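Local coordinates for conjugal transfer protein TRWB (Escherichia coli, PDB 1E9R) that probably couples the DNA-processing and secretion machineries of bacterial conjugation, as a hexameric P-loop NTPase thought to drive DNA transport, at residues K278-S290 against A307-L321. Sequence-based numbering, arbitrary orientation.
Sequences KRRLWLFIDELAS and AGLRVVAGLQSTSQL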
ATOM      1  N   LYS B 278      15.076 -37.695  26.124  1.00 68.43           N
ATOM      2  CA  LYS B 278      14.095 -38.683  25.671  1.00 66.19           C
ATOM      3  C   LYS B 278      12.647 -38.191  25.601  1.00 63.61           C
ATOM      4  O   LYS B 278      11.762 -38.921  25.144  1.00 62.72           O
ATOM      5  CB  LYS B 278      14.147 -39.929  26.566  1.00 68.26           C
ATOM      6  CG  LYS B 278      15.545 -40.489  26.837  1.00 71.19           C
ATOM      7  CD  LYS B 278      15.505 -42.004  27.051  1.00 72.82           C
ATOM      8  CE  LYS B 278      14.334 -42.439  27.929  1.00 74.57           C
ATOM      9  NZ  LYS B 278      14.189 -43.923  27.985  1.00 74.71           N
ATOM     10  N   ARG B 279      12.404 -36.961  26.045  1.00 60.31           N
ATOM     11  CA  ARG B 279      11.055 -36.400  26.040  1.00 56.36           C
ATOM     12  C   ARG B 279      10.495 -36.130  24.642  1.00 54.79           C
ATOM     13  O   ARG B 279      11.163 -35.533  23.797  1.00 52.71           O
ATOM     14  CB  ARG B 279      11.031 -35.103  26.843  1.00 55.47           C
ATOM     15  CG  ARG B 279       9.641 -34.536  27.038  1.00 55.02           C
ATOM     16  CD  ARG B 279       9.670 -33.085  27.517  1.00 55.08           C
ATOM     17  NE  ARG B 279      10.181 -32.909  28.875  1.00 52.41           N
ATOM     18  CZ  ARG B 279      11.348 -32.339  29.175  1.00 52.61           C
ATOM     19  NH1 ARG B 279      12.146 -31.884  28.215  1.00 52.65           N
ATOM     20  NH2 ARG B 279      11.718 -32.215  30.442  1.00 51.81           N
ATOM     21  N   ARG B 280       9.265 -36.582  24.411  1.00 53.18           N
ATOM     22  CA  ARG B 280       8.574 -36.370  23.137  1.00 50.92           C
ATOM     23  C   ARG B 280       7.171 -35.846  23.442  1.00 49.31           C
ATOM     24  O   ARG B 280       6.341 -36.572  24.006  1.00 48.85           O
ATOM     25  CB  ARG B 280       8.444 -37.670  22.339  1.00 52.33           C
ATOM     26  CG  ARG B 280       9.723 -38.226  21.752  1.00 54.42           C
ATOM     27  CD  ARG B 280       9.375 -39.039  20.514  1.00 57.24           C
ATOM     28  NE  ARG B 280       9.486 -40.495  20.648  1.00 62.45           N
ATOM     29  CZ  ARG B 280       9.010 -41.227  21.655  1.00 64.68           C
ATOM     30  NH1 ARG B 280       8.401 -40.663  22.686  1.00 67.42           N
ATOM     31  NH2 ARG B 280       9.170 -42.542  21.643  1.00 65.22           N
ATOM     32  N   LEU B 281       6.908 -34.593  23.069  1.00 45.91           N
ATOM     33  CA  LEU B 281       5.607 -33.980  23.315  1.00 42.34           C
ATOM     34  C   LEU B 281       4.996 -33.385  22.046  1.00 40.85           C
ATOM     35  O   LEU B 281       5.592 -32.522  21.401  1.00 42.56           O
ATOM     36  CB  LEU B 281       5.743 -32.880  24.371  1.00 42.65           C
ATOM     37  CG  LEU B 281       4.525 -32.439  25.210  1.00 45.33           C
ATOM     38  CD1 LEU B 281       4.468 -30.920  25.231  1.00 45.52           C
ATOM     39  CD2 LEU B 281       3.227 -32.990  24.652  1.00 46.40           C
ATOM     40  N   TRP B 282       3.800 -33.845  21.696  1.00 37.01           N
ATOM     41  CA  TRP B 282       3.119 -33.349  20.507  1.00 36.69           C
ATOM     42  C   TRP B 282       2.137 -32.232  20.832  1.00 36.00           C
ATOM     43  O   TRP B 282       1.564 -32.189  21.919  1.00 35.83           O
ATOM     44  CB  TRP B 282       2.347 -34.476  19.798  1.00 35.04           C
ATOM     45  CG  TRP B 282       3.214 -35.548  19.232  1.00 36.22           C
ATOM     46  CD1 TRP B 282       3.790 -36.580  19.912  1.00 33.03           C
ATOM     47  CD2 TRP B 282       3.646 -35.676  17.867  1.00 34.68           C
ATOM     48  NE1 TRP B 282       4.552 -37.342  19.059  1.00 36.14           N
ATOM     49  CE2 TRP B 282       4.483 -36.809  17.799  1.00 35.28           C
ATOM     50  CE3 TRP B 282       3.406 -34.938  16.697  1.00 34.77           C
ATOM     51  CZ2 TRP B 282       5.085 -37.227  16.608  1.00 33.67           C
ATOM     52  CZ3 TRP B 282       4.006 -35.355  15.511  1.00 34.41           C
ATOM     53  CH2 TRP B 282       4.835 -36.490  15.478  1.00 36.09           C
ATOM     54  N   LEU B 283       1.957 -31.329  19.872  1.00 33.88           N
ATOM     55  CA  LEU B 283       1.015 -30.233  19.999  1.00 32.02           C
ATOM     56  C   LEU B 283       0.218 -30.260  18.706  1.00 31.89           C
ATOM     57  O   LEU B 283       0.742 -29.953  17.639  1.00 32.83           O
ATOM     58  CB  LEU B 283       1.729 -28.884  20.123  1.00 33.24           C
ATOM     59  CG  LEU B 283       0.989 -27.749  20.857  1.00 34.55           C
ATOM     60  CD1 LEU B 283       1.437 -26.408  20.275  1.00 33.51           C
ATOM     61  CD2 LEU B 283      -0.525 -27.903  20.741  1.00 31.12           C
ATOM     62  N   PHE B 284      -1.045 -30.650  18.802  1.00 30.95           N
ATOM     63  CA  PHE B 284      -1.915 -30.713  17.639  1.00 31.56           C
ATOM     64  C   PHE B 284      -2.842 -29.520  17.619  1.00 31.13           C
ATOM     65  O   PHE B 284      -3.628 -29.340  18.549  1.00 32.84           O
ATOM     66  CB  PHE B 284      -2.741 -31.999  17.673  1.00 32.14           C
ATOM     67  CG  PHE B 284      -1.970 -33.213  17.273  1.00 32.37           C
ATOM     68  CD1 PHE B 284      -1.156 -33.868  18.191  1.00 32.28           C
ATOM     69  CD2 PHE B 284      -2.020 -33.680  15.957  1.00 33.73           C
ATOM     70  CE1 PHE B 284      -0.397 -34.970  17.808  1.00 32.08           C
ATOM     71  CE2 PHE B 284      -1.269 -34.781  15.556  1.00 33.49           C
ATOM     72  CZ  PHE B 284      -0.454 -35.430  16.483  1.00 32.46           C
ATOM     73  N   ILE B 285      -2.744 -28.708  16.566  1.00 29.73           N
ATOM     74  CA  ILE B 285      -3.597 -27.529  16.402  1.00 29.02           C
ATOM     75  C   ILE B 285      -4.481 -27.755  15.189  1.00 29.85           C
ATOM     76  O   ILE B 285      -4.002 -27.715  14.063  1.00 28.48           O
ATOM     77  CB  ILE B 285      -2.765 -26.266  16.159  1.00 28.44           C
ATOM     78  CG1 ILE B 285      -1.771 -26.076  17.304  1.00 27.21           C
ATOM     79  CG2 ILE B 285      -3.680 -25.059  16.019  1.00 27.00           C
ATOM     80  CD1 ILE B 285      -0.868 -24.879  17.136  1.00 27.37           C
ATOM     81  N   ASP B 286      -5.772 -27.984  15.416  1.00 30.69           N
ATOM     82  CA  ASP B 286      -6.712 -28.250  14.317  1.00 32.86           C
ATOM     83  C   ASP B 286      -6.708 -27.200  13.212  1.00 32.09           C
ATOM     84  O   ASP B 286      -6.712 -27.534  12.033  1.00 31.95           O
ATOM     85  CB  ASP B 286      -8.133 -28.386  14.856  1.00 34.28           C
ATOM     86  CG  ASP B 286      -8.643 -27.102  15.472  1.00 37.91           C
ATOM     87  OD1 ASP B 286      -7.941 -26.528  16.342  1.00 36.49           O
ATOM     88  OD2 ASP B 286      -9.749 -26.670  15.083  1.00 38.21           O
ATOM     89  N   GLU B 287      -6.725 -25.931  13.608  1.00 31.85           N
ATOM     90  CA  GLU B 287      -6.715 -24.814  12.672  1.00 31.62           C
ATOM     91  C   GLU B 287      -5.891 -23.704  13.299  1.00 30.81           C
ATOM     92  O   GLU B 287      -6.282 -23.110  14.296  1.00 32.93           O
ATOM     93  CB  GLU B 287      -8.140 -24.328  12.400  1.00 30.94           C
ATOM     94  CG  GLU B 287      -8.206 -23.039  11.598  1.00 35.81           C
ATOM     95  CD  GLU B 287      -7.366 -23.089  10.331  1.00 37.80           C
ATOM     96  OE1 GLU B 287      -7.613 -23.972   9.482  1.00 41.99           O
ATOM     97  OE2 GLU B 287      -6.458 -22.244  10.185  1.00 35.28           O
ATOM     98  N   LEU B 288      -4.741 -23.442  12.701  1.00 30.80           N
ATOM     99  CA  LEU B 288      -3.810 -22.431  13.186  1.00 29.85           C
ATOM    100  C   LEU B 288      -4.360 -20.993  13.154  1.00 29.77           C
ATOM    101  O   LEU B 288      -4.118 -20.208  14.083  1.00 27.82           O
ATOM    102  CB  LEU B 288      -2.520 -22.537  12.371  1.00 29.06           C
ATOM    103  CG  LEU B 288      -1.271 -21.779  12.796  1.00 31.83           C
ATOM    104  CD1 LEU B 288      -0.908 -22.106  14.209  1.00 32.39           C
ATOM    105  CD2 LEU B 288      -0.146 -22.172  11.871  1.00 27.27           C
ATOM    106  N   ALA B 289      -5.115 -20.664  12.104  1.00 29.65           N
ATOM    107  CA  ALA B 289      -5.681 -19.325  11.941  1.00 31.99           C
ATOM    108  C   ALA B 289      -6.967 -19.028  12.738  1.00 30.42           C
ATOM    109  O   ALA B 289      -7.511 -17.932  12.640  1.00 31.12           O
ATOM    110  CB  ALA B 289      -5.910 -19.041  10.456  1.00 29.45           C
ATOM    111  N   SER B 290      -7.446 -19.993  13.521  1.00 31.74           N
ATOM    112  CA  SER B 290      -8.646 -19.808  14.340  1.00 31.66           C
ATOM    113  C   SER B 290      -8.282 -19.296  15.714  1.00 30.56           C
ATOM    114  O   SER B 290      -9.135 -18.781  16.440  1.00 29.49           O
ATOM    115  CB  SER B 290      -9.419 -21.112  14.503  1.00 33.58           C
ATOM    116  OG  SER B 290     -10.182 -21.365  13.343  1.00 36.82           O
ATOM    117  N   ALA B 307      13.340 -29.669  23.937  1.00 49.12           N
ATOM    118  CA  ALA B 307      12.247 -30.094  24.800  1.00 45.90           C
ATOM    119  C   ALA B 307      11.493 -31.248  24.164  1.00 44.31           C
ATOM    120  O   ALA B 307      10.688 -31.893  24.821  1.00 45.02           O
ATOM    121  CB  ALA B 307      11.295 -28.942  25.065  1.00 47.12           C
ATOM    122  N   GLY B 308      11.754 -31.508  22.885  1.00 42.05           N
ATOM    123  CA  GLY B 308      11.091 -32.606  22.203  1.00 38.21           C
ATOM    124  C   GLY B 308       9.711 -32.236  21.716  1.00 38.18           C
ATOM    125  O   GLY B 308       8.829 -33.086  21.631  1.00 36.96           O
ATOM    126  N   LEU B 309       9.535 -30.960  21.389  1.00 36.40           N
ATOM    127  CA  LEU B 309       8.255 -30.444  20.909  1.00 34.96           C
ATOM    128  C   LEU B 309       8.068 -30.760  19.438  1.00 34.88           C
ATOM    129  O   LEU B 309       8.947 -30.484  18.609  1.00 35.30           O
ATOM    130  CB  LEU B 309       8.188 -28.928  21.111  1.00 35.99           C
ATOM    131  CG  LEU B 309       6.841 -28.193  21.187  1.00 37.99           C
ATOM    132  CD1 LEU B 309       6.797 -27.130  20.098  1.00 39.31           C
ATOM    133  CD2 LEU B 309       5.675 -29.166  21.073  1.00 37.55           C
ATOM    134  N   ARG B 310       6.913 -31.344  19.134  1.00 31.62           N
ATOM    135  CA  ARG B 310       6.543 -31.728  17.782  1.00 31.53           C
ATOM    136  C   ARG B 310       5.175 -31.131  17.534  1.00 31.63           C
ATOM    137  O   ARG B 310       4.194 -31.553  18.149  1.00 31.79           O
ATOM    138  CB  ARG B 310       6.468 -33.248  17.665  1.00 32.00           C
ATOM    139  CG  ARG B 310       7.784 -33.941  17.950  1.00 33.27           C
ATOM    140  CD  ARG B 310       7.554 -35.342  18.487  1.00 36.41           C
ATOM    141  NE  ARG B 310       8.697 -36.221  18.249  1.00 35.62           N
ATOM    142  CZ  ARG B 310       9.901 -36.067  18.789  1.00 37.19           C
ATOM    143  NH1 ARG B 310      10.142 -35.060  19.624  1.00 37.21           N
ATOM    144  NH2 ARG B 310      10.864 -36.935  18.492  1.00 38.00           N
ATOM    145  N   VAL B 311       5.107 -30.150  16.636  1.00 28.28           N
ATOM    146  CA  VAL B 311       3.837 -29.497  16.330  1.00 27.93           C
ATOM    147  C   VAL B 311       3.241 -29.902  14.984  1.00 27.59           C
ATOM    148  O   VAL B 311       3.949 -30.008  13.982  1.00 29.35           O
ATOM    149  CB  VAL B 311       3.982 -27.952  16.352  1.00 27.75           C
ATOM    150  CG1 VAL B 311       2.616 -27.287  16.136  1.00 21.79           C
ATOM    151  CG2 VAL B 311       4.611 -27.514  17.674  1.00 23.16           C
ATOM    152  N   VAL B 312       1.935 -30.140  14.979  1.00 25.75           N
ATOM    153  CA  VAL B 312       1.213 -30.501  13.765  1.00 26.72           C
ATOM    154  C   VAL B 312       0.057 -29.526  13.736  1.00 28.62           C
ATOM    155  O   VAL B 312      -0.774 -29.514  14.643  1.00 29.28           O
ATOM    156  CB  VAL B 312       0.667 -31.939  13.823  1.00 29.29           C
ATOM    157  CG1 VAL B 312      -0.109 -32.252  12.557  1.00 23.75           C
ATOM    158  CG2 VAL B 312       1.814 -32.924  14.000  1.00 28.77           C
ATOM    159  N   ALA B 313       0.015 -28.695  12.704  1.00 27.58           N
ATOM    160  CA  ALA B 313      -1.035 -27.692  12.605  1.00 26.98           C
ATOM    161  C   ALA B 313      -1.775 -27.748  11.289  1.00 28.41           C
ATOM    162  O   ALA B 313      -1.174 -27.896  10.231  1.00 30.51           O
ATOM    163  CB  ALA B 313      -0.437 -26.289  12.810  1.00 23.65           C
ATOM    164  N   GLY B 314      -3.094 -27.644  11.364  1.00 27.68           N
ATOM    165  CA  GLY B 314      -3.901 -27.645  10.161  1.00 27.88           C
ATOM    166  C   GLY B 314      -4.065 -26.191   9.758  1.00 29.85           C
ATOM    167  O   GLY B 314      -4.030 -25.305  10.621  1.00 28.37           O
ATOM    168  N   LEU B 315      -4.236 -25.936   8.461  1.00 29.94           N
ATOM    169  CA  LEU B 315      -4.403 -24.572   7.959  1.00 31.60           C
ATOM    170  C   LEU B 315      -5.304 -24.610   6.746  1.00 32.21           C
ATOM    171  O   LEU B 315      -4.878 -25.071   5.696  1.00 31.29           O
ATOM    172  CB  LEU B 315      -3.052 -23.977   7.550  1.00 29.65           C
ATOM    173  CG  LEU B 315      -3.076 -22.533   7.034  1.00 30.53           C
ATOM    174  CD1 LEU B 315      -3.483 -21.610   8.174  1.00 29.23           C
ATOM    175  CD2 LEU B 315      -1.707 -22.136   6.490  1.00 27.11           C
ATOM    176  N   GLN B 316      -6.540 -24.130   6.876  1.00 34.76           N
ATOM    177  CA  GLN B 316      -7.446 -24.154   5.738  1.00 36.63           C
ATOM    178  C   GLN B 316      -7.252 -22.970   4.791  1.00 35.41           C
ATOM    179  O   GLN B 316      -7.440 -23.109   3.584  1.00 35.14           O
ATOM    180  CB  GLN B 316      -8.904 -24.204   6.192  1.00 38.38           C
ATOM    181  CG  GLN B 316      -9.458 -22.871   6.619  1.00 46.46           C
ATOM    182  CD  GLN B 316     -10.977 -22.836   6.600  1.00 49.66           C
ATOM    183  OE1 GLN B 316     -11.634 -23.731   7.146  1.00 50.34           O
ATOM    184  NE2 GLN B 316     -11.546 -21.798   5.976  1.00 48.54           N
ATOM    185  N   SER B 317      -6.877 -21.810   5.330  1.00 36.36           N
ATOM    186  CA  SER B 317      -6.668 -20.621   4.498  1.00 36.02           C
ATOM    187  C   SER B 317      -5.382 -19.890   4.848  1.00 35.24           C
ATOM    188  O   SER B 317      -5.219 -19.406   5.963  1.00 34.86           O
ATOM    189  CB  SER B 317      -7.843 -19.648   4.639  1.00 37.94           C
ATOM    190  OG  SER B 317      -7.625 -18.477   3.865  1.00 39.56           O
ATOM    191  N   THR B 318      -4.470 -19.811   3.887  1.00 35.36           N
ATOM    192  CA  THR B 318      -3.206 -19.130   4.114  1.00 34.82           C
ATOM    193  C   THR B 318      -3.502 -17.623   4.213  1.00 33.04           C
ATOM    194  O   THR B 318      -2.783 -16.842   4.856  1.00 32.76           O
ATOM    195  CB  THR B 318      -2.219 -19.426   2.955  1.00 37.44           C
ATOM    196  OG1 THR B 318      -1.002 -18.695   3.164  1.00 41.02           O
ATOM    197  CG2 THR B 318      -2.831 -19.041   1.607  1.00 35.09           C
ATOM    198  N   SER B 319      -4.601 -17.245   3.578  1.00 33.89           N
ATOM    199  CA  SER B 319      -5.061 -15.870   3.551  1.00 33.32           C
ATOM    200  C   SER B 319      -5.545 -15.447   4.937  1.00 32.65           C
ATOM    201  O   SER B 319      -5.302 -14.322   5.385  1.00 32.42           O
ATOM    202  CB  SER B 319      -6.196 -15.761   2.536  1.00 35.94           C
ATOM    203  OG  SER B 319      -6.817 -14.498   2.614  1.00 43.48           O
ATOM    204  N   GLN B 320      -6.226 -16.367   5.614  1.00 30.08           N
ATOM    205  CA  GLN B 320      -6.756 -16.107   6.942  1.00 31.51           C
ATOM    206  C   GLN B 320      -5.626 -15.934   7.926  1.00 29.40           C
ATOM    207  O   GLN B 320      -5.729 -15.132   8.851  1.00 28.43           O
ATOM    208  CB  GLN B 320      -7.642 -17.254   7.400  1.00 33.36           C
ATOM    209  CG  GLN B 320      -8.485 -16.913   8.600  1.00 38.51           C
ATOM    210  CD  GLN B 320      -9.268 -18.114   9.119  1.00 45.03           C
ATOM    211  OE1 GLN B 320      -9.445 -19.129   8.414  1.00 45.51           O
ATOM    212  NE2 GLN B 320      -9.754 -18.005  10.359  1.00 45.89           N
ATOM    213  N   LEU B 321      -4.548 -16.690   7.730  1.00 28.46           N
ATOM    214  CA  LEU B 321      -3.380 -16.606   8.606  1.00 28.15           C
ATOM    215  C   LEU B 321      -2.700 -15.242   8.444  1.00 28.13           C
ATOM    216  O   LEU B 321      -2.165 -14.675   9.409  1.00 26.23           O
ATOM    217  CB  LEU B 321      -2.388 -17.711   8.263  1.00 23.64           C
ATOM    218  CG  LEU B 321      -1.232 -17.841   9.251  1.00 26.82           C
ATOM    219  CD1 LEU B 321      -1.781 -18.274  10.615  1.00 21.64           C
ATOM    220  CD2 LEU B 321      -0.201 -18.842   8.709  1.00 23.29           C
TER
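L281 N donates to G308 O at 2.8 Å, the first of the backbone bonds that alternate between parallel neighbours 281-285 and 309-315 in the central sheet, through to G314 N on I285 O. Past the strand end L288 N still reaches G314 O, so the pairing outlasts the turn at D286.

The carboxylate of E287 ties the segments beyond that point. CG stands anti to the backbone N (chi1 171°) and the chain then bends at chi2 (51°), which brings OE1 to Q316 N at 2.8 Å through its syn lone pair. OE2 meanwhile takes A289 N of its own segment, at 2.8 Å and on the anti side, so both oxygens are held and the group cannot easily turn.

On the sheet face of W282, F284, R310 and V312, R310 lies extended over one face of the indole: CB sits 3.7 Å from the six-membered ring centroid, a CH-pi contact, and CD continues over the same face, displaced toward the rim near CE2. V312 CG2 meets the same ring at its edge, 3.6 Å from CZ3. The R310 guanidinium carries R280 CD over one face, while NH1 bonds G308 O from above its carbonyl plane and NE pairs with E52. On the opposite sheet face L283 CB meets V311 CG2 at 4.0 Å and I285 CB meets A313 CB.

Q316 also touches K66 of the probable Walker A P-loop. Joined through helix 297-303, the strands make a beta-alpha-beta unit of the RecA-like fold; D286 and E287 end a probable Walker B strand, and a buried carboxylate, each oxygen accepting one backbone amide, joins the loops leading toward the likely nucleotide site.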